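Local coordinates for periplasmic binding protein (Veillonella parvula, PDB 4MO9) that probably captures an iron-siderophore or similar solute in the periplasm and hands it to a membrane ABC transporter for uptake, at residues F53-L58 with K166-E171; K61-V66 with F355-Y360. All coordinates share one frame; numbering follows the deposited sequence.

In the fold
From the N terminus the chain runs through helix 52-59, which supplies 53-58, and then into the short loop holding 61-66. Contact 1 closes a loop of 107 residues between 58 and 166, when the strands and helices of the N-terminal lobe have been built and 166-171 leads into the long helix 171-194 that crosses to the C-terminal lobe. Contact 2 closes much later, when 355-360 follows helix 344-355 back to the N-terminal lobe before strand 365-367 joins the far sheet. The segments alternate along the chain, so the two loops cross. Their centres lie about 11 Å apart, and they touch directly: the methyl CB of A57 packs on F355 CB at 3.7 Å.

Contact 1 of 2, residues F53-L58 with K166-E171; sequences FTISAL and KALGKE
The amide N of L58 is shared by two carbonyls of its own helix 52-59, reaching T54 O at 2.9 Å and, more weakly, I55 O. With its backbone held there, L58 turns its side chain toward K166-E171 and divides its methyls between two partners: CD1 goes to L168, CD2 to K170. L168 CD1 is the common point on the other side. It lies 3.9 Å from I55 CG1 and 4.0 Å from I55 CG2, with L58 CD1 at 4.1 Å. The I55 and L168 side chains cross at about a right angle; with chi1 -65°, I55 keeps CG1 beside its backbone N and CG2 beside its carbonyl carbon, and both branches meet the one methyl. After L168 the helix ends in a Schellman motif, where G169 has positive phi and its N bonds back to K166 O. K170 follows as N-cap of helix 171-194. L58 CD2 lies 3.9 Å from K170 O and 4.1 Å from K170 CB; the lysine chain then bends at chi2, chi3 and chi4, passing CE within 3.7 Å of L58 O before its end leads away. R173, in the first turn of that helix, bonds A57 O through NE. No hydrogen bond joins the two segments: leucine methyls, the CG1 methylene and CG2 methyl of I55 and lysine carbons make a largely apolar, non-directional contact, to which the R173 bond adds a directional tie.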
ATOM      1  N   PHE A  53      -8.394   4.865  -2.412  1.00 28.37           N
ATOM      2  CA  PHE A  53      -8.949   4.018  -1.355  1.00 25.17           C
ATOM      3  C   PHE A  53      -9.505   4.846  -0.204  1.00 26.39           C
ATOM      4  O   PHE A  53     -10.526   4.489   0.383  1.00 28.06           O
ATOM      5  CB  PHE A  53      -7.909   3.037  -0.828  1.00 24.48           C
ATOM      6  CG  PHE A  53      -7.880   1.735  -1.576  1.00 27.63           C
ATOM      7  CD1 PHE A  53      -6.731   1.324  -2.228  1.00 31.14           C
ATOM      8  CD2 PHE A  53      -9.005   0.926  -1.627  1.00 29.45           C
ATOM      9  CE1 PHE A  53      -6.696   0.122  -2.921  1.00 31.91           C
ATOM     10  CE2 PHE A  53      -8.975  -0.286  -2.316  1.00 33.49           C
ATOM     11  CZ  PHE A  53      -7.824  -0.681  -2.963  1.00 33.39           C
ATOM     12  N   THR A  54      -8.835   5.942   0.139  1.00 26.89           N
ATOM     13  CA  THR A  54      -9.371   6.834   1.178  1.00 25.66           C
ATOM     14  C   THR A  54     -10.709   7.435   0.751  1.00 26.74           C
ATOM     15  O   THR A  54     -11.683   7.445   1.525  1.00 26.37           O
ATOM     16  CB  THR A  54      -8.363   7.933   1.534  1.00 27.01           C
ATOM     17  OG1 THR A  54      -7.102   7.314   1.857  1.00 27.79           O
ATOM     18  CG2 THR A  54      -8.852   8.759   2.727  1.00 24.02           C
ATOM     19  N   ILE A  55     -10.776   7.921  -0.483  1.00 25.77           N
ATOM     20  CA  ILE A  55     -12.020   8.508  -0.971  1.00 26.37           C
ATOM     21  C   ILE A  55     -13.150   7.474  -0.965  1.00 30.48           C
ATOM     22  O   ILE A  55     -14.270   7.772  -0.522  1.00 29.59           O
ATOM     23  CB  ILE A  55     -11.826   9.152  -2.366  1.00 24.56           C
ATOM     24  CG1 ILE A  55     -10.857  10.332  -2.255  1.00 23.95           C
ATOM     25  CG2 ILE A  55     -13.152   9.598  -2.954  1.00 25.58           C
ATOM     26  CD1 ILE A  55     -10.542  11.044  -3.602  1.00 28.25           C
ATOM     27  N   SER A  56     -12.857   6.252  -1.415  1.00 29.90           N
ATOM     28  CA  SER A  56     -13.871   5.202  -1.440  1.00 29.27           C
ATOM     29  C   SER A  56     -14.337   4.898  -0.024  1.00 30.80           C
ATOM     30  O   SER A  56     -15.516   4.657   0.211  1.00 33.10           O
ATOM     31  CB  SER A  56     -13.315   3.931  -2.085  1.00 33.07           C
ATOM     32  OG  SER A  56     -12.820   4.190  -3.386  1.00 34.90           O
ATOM     33  N   ALA A  57     -13.406   4.911   0.925  1.00 29.08           N
ATOM     34  CA  ALA A  57     -13.741   4.622   2.318  1.00 30.38           C
ATOM     35  C   ALA A  57     -14.607   5.719   2.935  1.00 28.65           C
ATOM     36  O   ALA A  57     -15.420   5.454   3.827  1.00 30.87           O
ATOM     37  CB  ALA A  57     -12.468   4.425   3.126  1.00 29.33           C
ATOM     38  N   LEU A  58     -14.437   6.947   2.455  1.00 29.47           N
ATOM     39  CA  LEU A  58     -15.205   8.092   2.948  1.00 29.82           C
ATOM     40  C   LEU A  58     -16.578   8.193   2.284  1.00 34.44           C
ATOM     41  O   LEU A  58     -17.583   8.495   2.944  1.00 33.82           O
ATOM     42  CB  LEU A  58     -14.413   9.387   2.715  1.00 28.61           C
ATOM     43  CG  LEU A  58     -13.170   9.529   3.595  1.00 31.33           C
ATOM     44  CD1 LEU A  58     -12.184  10.548   3.020  1.00 32.06           C
ATOM     45  CD2 LEU A  58     -13.566   9.916   5.007  1.00 31.29           C
ATOM     46  N   LYS A 166     -11.764  16.244   5.182  1.00 30.34           N
ATOM     47  CA  LYS A 166     -12.253  17.611   5.320  1.00 33.08           C
ATOM     48  C   LYS A 166     -12.540  18.208   3.939  1.00 33.53           C
ATOM     49  O   LYS A 166     -13.517  18.945   3.760  1.00 32.82           O
ATOM     50  CB  LYS A 166     -11.262  18.477   6.108  1.00 32.98           C
ATOM     51  CG  LYS A 166     -11.825  19.850   6.484  1.00 41.78           C
ATOM     52  CD  LYS A 166     -10.953  20.547   7.518  1.00 45.36           C
ATOM     53  CE  LYS A 166     -11.647  21.793   8.059  1.00 51.10           C
ATOM     54  NZ  LYS A 166     -10.753  22.520   8.995  1.00 52.43           N
ATOM     55  N   ALA A 167     -11.699  17.870   2.964  1.00 31.67           N
ATOM     56  CA  ALA A 167     -11.900  18.325   1.588  1.00 31.97           C
ATOM     57  C   ALA A 167     -13.241  17.842   1.026  1.00 34.39           C
ATOM     58  O   ALA A 167     -13.912  18.556   0.262  1.00 35.54           O
ATOM     59  CB  ALA A 167     -10.750  17.858   0.713  1.00 26.79           C
ATOM     60  N   LEU A 168     -13.627  16.632   1.420  1.00 33.17           N
ATOM     61  CA  LEU A 168     -14.851  16.003   0.929  1.00 32.82           C
ATOM     62  C   LEU A 168     -16.085  16.306   1.775  1.00 34.24           C
ATOM     63  O   LEU A 168     -17.190  15.875   1.433  1.00 37.55           O
ATOM     64  CB  LEU A 168     -14.647  14.483   0.820  1.00 32.79           C
ATOM     65  CG  LEU A 168     -13.790  14.046  -0.361  1.00 34.34           C
ATOM     66  CD1 LEU A 168     -13.487  12.545  -0.315  1.00 33.83           C
ATOM     67  CD2 LEU A 168     -14.524  14.404  -1.631  1.00 37.94           C
ATOM     68  N   GLY A 169     -15.924  17.065   2.860  1.00 32.65           N
ATOM     69  CA  GLY A 169     -17.028  17.278   3.781  1.00 33.97           C
ATOM     70  C   GLY A 169     -17.413  16.033   4.573  1.00 36.42           C
ATOM     71  O   GLY A 169     -18.580  15.865   4.940  1.00 35.88           O
ATOM     72  N   LYS A 170     -16.439  15.158   4.831  1.00 36.56           N
ATOM     73  CA  LYS A 170     -16.680  13.936   5.590  1.00 34.37           C
ATOM     74  C   LYS A 170     -15.759  13.848   6.811  1.00 35.06           C
ATOM     75  O   LYS A 170     -15.116  12.818   7.039  1.00 33.72           O
ATOM     76  CB  LYS A 170     -16.487  12.708   4.701  1.00 34.33           C
ATOM     77  CG  LYS A 170     -17.239  12.755   3.390  1.00 35.43           C
ATOM     78  CD  LYS A 170     -18.726  12.901   3.609  1.00 40.90           C
ATOM     79  CE  LYS A 170     -19.421  11.572   3.671  1.00 48.94           C
ATOM     80  NZ  LYS A 170     -20.725  11.655   2.952  1.00 53.91           N
ATOM     81  N   GLU A 171     -15.709  14.922   7.603  1.00 35.76           N
ATOM     82  CA  GLU A 171     -14.802  14.974   8.754  1.00 35.12           C
ATOM     83  C   GLU A 171     -15.047  13.886   9.789  1.00 34.03           C
ATOM     84  O   GLU A 171     -14.091  13.337  10.339  1.00 32.44           O
ATOM     85  CB  GLU A 171     -14.871  16.337   9.453  1.00 35.02           C
ATOM     86  CG  GLU A 171     -14.190  17.456   8.702  1.00 40.14           C
ATOM     87  CD  GLU A 171     -14.354  18.791   9.402  1.00 47.32           C
ATOM     88  OE1 GLU A 171     -15.102  19.654   8.882  1.00 50.17           O
ATOM     89  OE2 GLU A 171     -13.729  18.971  10.472  1.00 49.89           O
TER

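Contact 2 of 2, residues K61-V66 with F355-Y360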
ATOM      1  N   LYS A  61     -20.810   4.204  -1.442  1.00 41.57           N
ATOM      2  CA  LYS A  61     -21.495   4.045  -2.722  1.00 43.94           C
ATOM      3  C   LYS A  61     -21.523   5.333  -3.538  1.00 43.92           C
ATOM      4  O   LYS A  61     -21.731   5.290  -4.752  1.00 43.09           O
ATOM      5  CB  LYS A  61     -22.919   3.550  -2.505  1.00 49.92           C
ATOM      6  CG  LYS A  61     -23.030   2.096  -2.082  1.00 54.82           C
ATOM      7  CD  LYS A  61     -24.483   1.758  -1.765  1.00 60.99           C
ATOM      8  CE  LYS A  61     -24.743   0.258  -1.816  1.00 65.01           C
ATOM      9  NZ  LYS A  61     -26.167  -0.069  -1.508  1.00 67.63           N
ATOM     10  N   ASP A  62     -21.316   6.467  -2.867  1.00 42.79           N
ATOM     11  CA  ASP A  62     -21.328   7.775  -3.528  1.00 43.09           C
ATOM     12  C   ASP A  62     -19.978   8.145  -4.135  1.00 39.48           C
ATOM     13  O   ASP A  62     -19.811   9.255  -4.643  1.00 39.07           O
ATOM     14  CB  ASP A  62     -21.751   8.875  -2.546  1.00 42.99           C
ATOM     15  CG  ASP A  62     -23.186   8.723  -2.082  1.00 49.00           C
ATOM     16  OD1 ASP A  62     -24.039   8.301  -2.895  1.00 47.83           O
ATOM     17  OD2 ASP A  62     -23.457   9.025  -0.897  1.00 53.70           O
ATOM     18  N   THR A  63     -19.021   7.222  -4.071  1.00 35.51           N
ATOM     19  CA  THR A  63     -17.678   7.469  -4.595  1.00 32.46           C
ATOM     20  C   THR A  63     -17.622   8.082  -6.007  1.00 35.56           C
ATOM     21  O   THR A  63     -16.911   9.063  -6.218  1.00 36.56           O
ATOM     22  CB  THR A  63     -16.789   6.195  -4.526  1.00 36.99           C
ATOM     23  OG1 THR A  63     -16.570   5.846  -3.155  1.00 36.41           O
ATOM     24  CG2 THR A  63     -15.448   6.443  -5.180  1.00 33.54           C
ATOM     25  N   PRO A  64     -18.366   7.522  -6.979  1.00 38.38           N
ATOM     26  CA  PRO A  64     -18.242   8.097  -8.329  1.00 42.50           C
ATOM     27  C   PRO A  64     -18.750   9.543  -8.437  1.00 43.26           C
ATOM     28  O   PRO A  64     -18.331  10.269  -9.346  1.00 43.41           O
ATOM     29  CB  PRO A  64     -19.137   7.184  -9.181  1.00 45.30           C
ATOM     30  CG  PRO A  64     -19.241   5.901  -8.400  1.00 44.20           C
ATOM     31  CD  PRO A  64     -19.261   6.350  -6.966  1.00 42.08           C
ATOM     32  N   LYS A  65     -19.625   9.955  -7.522  1.00 39.50           N
ATOM     33  CA  LYS A  65     -20.223  11.293  -7.571  1.00 42.19           C
ATOM     34  C   LYS A  65     -19.259  12.446  -7.255  1.00 40.92           C
ATOM     35  O   LYS A  65     -19.625  13.618  -7.402  1.00 43.21           O
ATOM     36  CB  LYS A  65     -21.420  11.369  -6.626  1.00 43.29           C
ATOM     37  CG  LYS A  65     -22.513  10.353  -6.897  1.00 47.82           C
ATOM     38  CD  LYS A  65     -23.744  10.668  -6.047  1.00 54.95           C
ATOM     39  CE  LYS A  65     -24.873   9.675  -6.291  1.00 60.67           C
ATOM     40  NZ  LYS A  65     -24.541   8.319  -5.750  1.00 63.84           N
ATOM     41  N   VAL A  66     -18.042  12.128  -6.819  1.00 36.96           N
ATOM     42  CA  VAL A  66     -17.067  13.171  -6.487  1.00 35.70           C
ATOM     43  C   VAL A  66     -15.800  13.110  -7.346  1.00 36.86           C
ATOM     44  O   VAL A  66     -14.870  13.902  -7.148  1.00 34.74           O
ATOM     45  CB  VAL A  66     -16.640  13.114  -4.995  1.00 36.91           C
ATOM     46  CG1 VAL A  66     -17.864  13.183  -4.085  1.00 37.64           C
ATOM     47  CG2 VAL A  66     -15.832  11.858  -4.719  1.00 33.00           C
ATOM     48  N   PHE A 355     -15.873   0.289   5.843  1.00 33.32           N
ATOM     49  CA  PHE A 355     -15.715   1.548   5.091  1.00 34.36           C
ATOM     50  C   PHE A 355     -15.854   1.457   3.571  1.00 35.89           C
ATOM     51  O   PHE A 355     -16.343   2.395   2.939  1.00 33.71           O
ATOM     52  CB  PHE A 355     -14.356   2.177   5.399  1.00 30.31           C
ATOM     53  CG  PHE A 355     -14.121   2.426   6.857  1.00 32.47           C
ATOM     54  CD1 PHE A 355     -14.963   3.266   7.573  1.00 31.06           C
ATOM     55  CD2 PHE A 355     -13.047   1.833   7.511  1.00 33.80           C
ATOM     56  CE1 PHE A 355     -14.748   3.503   8.923  1.00 30.94           C
ATOM     57  CE2 PHE A 355     -12.823   2.074   8.864  1.00 34.25           C
ATOM     58  CZ  PHE A 355     -13.677   2.908   9.566  1.00 29.64           C
ATOM     59  N   LEU A 356     -15.411   0.346   2.984  1.00 32.96           N
ATOM     60  CA  LEU A 356     -15.327   0.263   1.525  1.00 31.10           C
ATOM     61  C   LEU A 356     -16.623  -0.225   0.865  1.00 32.12           C
ATOM     62  O   LEU A 356     -17.327  -1.082   1.398  1.00 33.64           O
ATOM     63  CB  LEU A 356     -14.124  -0.591   1.095  1.00 29.43           C
ATOM     64  CG  LEU A 356     -12.761   0.045   1.389  1.00 28.78           C
ATOM     65  CD1 LEU A 356     -11.597  -0.901   1.050  1.00 30.02           C
ATOM     66  CD2 LEU A 356     -12.603   1.355   0.629  1.00 28.73           C
ATOM     67  N   PRO A 357     -16.947   0.345  -0.301  1.00 31.37           N
ATOM     68  CA  PRO A 357     -18.114  -0.081  -1.075  1.00 33.30           C
ATOM     69  C   PRO A 357     -17.823  -1.336  -1.908  1.00 35.20           C
ATOM     70  O   PRO A 357     -18.672  -1.739  -2.708  1.00 40.61           O
ATOM     71  CB  PRO A 357     -18.355   1.104  -2.004  1.00 31.92           C
ATOM     72  CG  PRO A 357     -16.993   1.672  -2.241  1.00 30.63           C
ATOM     73  CD  PRO A 357     -16.229   1.463  -0.946  1.00 31.28           C
ATOM     74  N   PHE A 358     -16.651  -1.928  -1.731  1.00 32.86           N
ATOM     75  CA  PHE A 358     -16.276  -3.131  -2.480  1.00 36.41           C
ATOM     76  C   PHE A 358     -16.241  -4.324  -1.525  1.00 37.56           C
ATOM     77  O   PHE A 358     -15.814  -4.178  -0.375  1.00 39.19           O
ATOM     78  CB  PHE A 358     -14.901  -2.940  -3.136  1.00 35.40           C
ATOM     79  CG  PHE A 358     -14.742  -1.610  -3.841  1.00 37.22           C
ATOM     80  CD1 PHE A 358     -15.490  -1.314  -4.972  1.00 36.84           C
ATOM     81  CD2 PHE A 358     -13.837  -0.667  -3.376  1.00 36.99           C
ATOM     82  CE1 PHE A 358     -15.348  -0.090  -5.621  1.00 37.54           C
ATOM     83  CE2 PHE A 358     -13.686   0.557  -4.012  1.00 37.20           C
ATOM     84  CZ  PHE A 358     -14.445   0.846  -5.139  1.00 38.78           C
ATOM     85  N   SER A 359     -16.687  -5.495  -1.978  1.00 36.46           N
ATOM     86  CA  SER A 359     -16.723  -6.663  -1.102  1.00 37.53           C
ATOM     87  C   SER A 359     -15.321  -7.215  -0.854  1.00 38.98           C
ATOM     88  O   SER A 359     -14.467  -7.226  -1.750  1.00 37.85           O
ATOM     89  CB  SER A 359     -17.606  -7.763  -1.693  1.00 40.77           C
ATOM     90  OG  SER A 359     -17.079  -8.219  -2.928  1.00 40.15           O
ATOM     91  N   TYR A 360     -15.078  -7.664   0.371  1.00 38.86           N
ATOM     92  CA  TYR A 360     -13.808  -8.292   0.686  1.00 37.95           C
ATOM     93  C   TYR A 360     -13.769  -9.722   0.148  1.00 38.03           C
ATOM     94  O   TYR A 360     -14.760 -10.444   0.251  1.00 36.35           O
ATOM     95  CB  TYR A 360     -13.576  -8.301   2.197  1.00 37.82           C
ATOM     96  CG  TYR A 360     -12.289  -8.990   2.590  1.00 37.71           C
ATOM     97  CD1 TYR A 360     -11.061  -8.384   2.361  1.00 37.08           C
ATOM     98  CD2 TYR A 360     -12.304 -10.248   3.175  1.00 42.34           C
ATOM     99  CE1 TYR A 360      -9.878  -9.006   2.711  1.00 37.24           C
ATOM    100  CE2 TYR A 360     -11.128 -10.882   3.530  1.00 45.57           C
ATOM    101  CZ  TYR A 360      -9.917 -10.254   3.298  1.00 46.23           C
ATOM    102  OH  TYR A 360      -8.744 -10.894   3.649  1.00 49.76           O
TER
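P357 meets K61 and T63 where the late segment 355-360 packs back on the N-terminal lobe of this TroA-like solute-binding fold, before the chain goes on to strand 365-367. The tighter part is the proline ring. Its CB lies 4.0 Å from K61 N, at the 3-10 turn, while CG approaches T63 OG1 at 4.3 Å. That hydroxyl has its polar partner within its own loop, the carbonyl O of G60, so its meeting with the proline is packing alone. CG also sits over the centre of the neighbouring F358 ring, 3.8 Å above its plane, and that phenyl stacks with F85. M89 touches both T63 and P357 on this side. The K61 side is looser and exposed: its chain is extended about CB-CG and CG-CD (chi2 174°, chi3 160°), carries NZ away from P357 and leaves the backbone to make the approach. Farther along the exposed edge, the 61-66 turn is braced within itself: K65 N bonds D62 O, and K65 NZ forms a 2.9 Å salt bridge to D62 OD1, reaching the anti side of that oxygen from 19° out of the carboxylate plane.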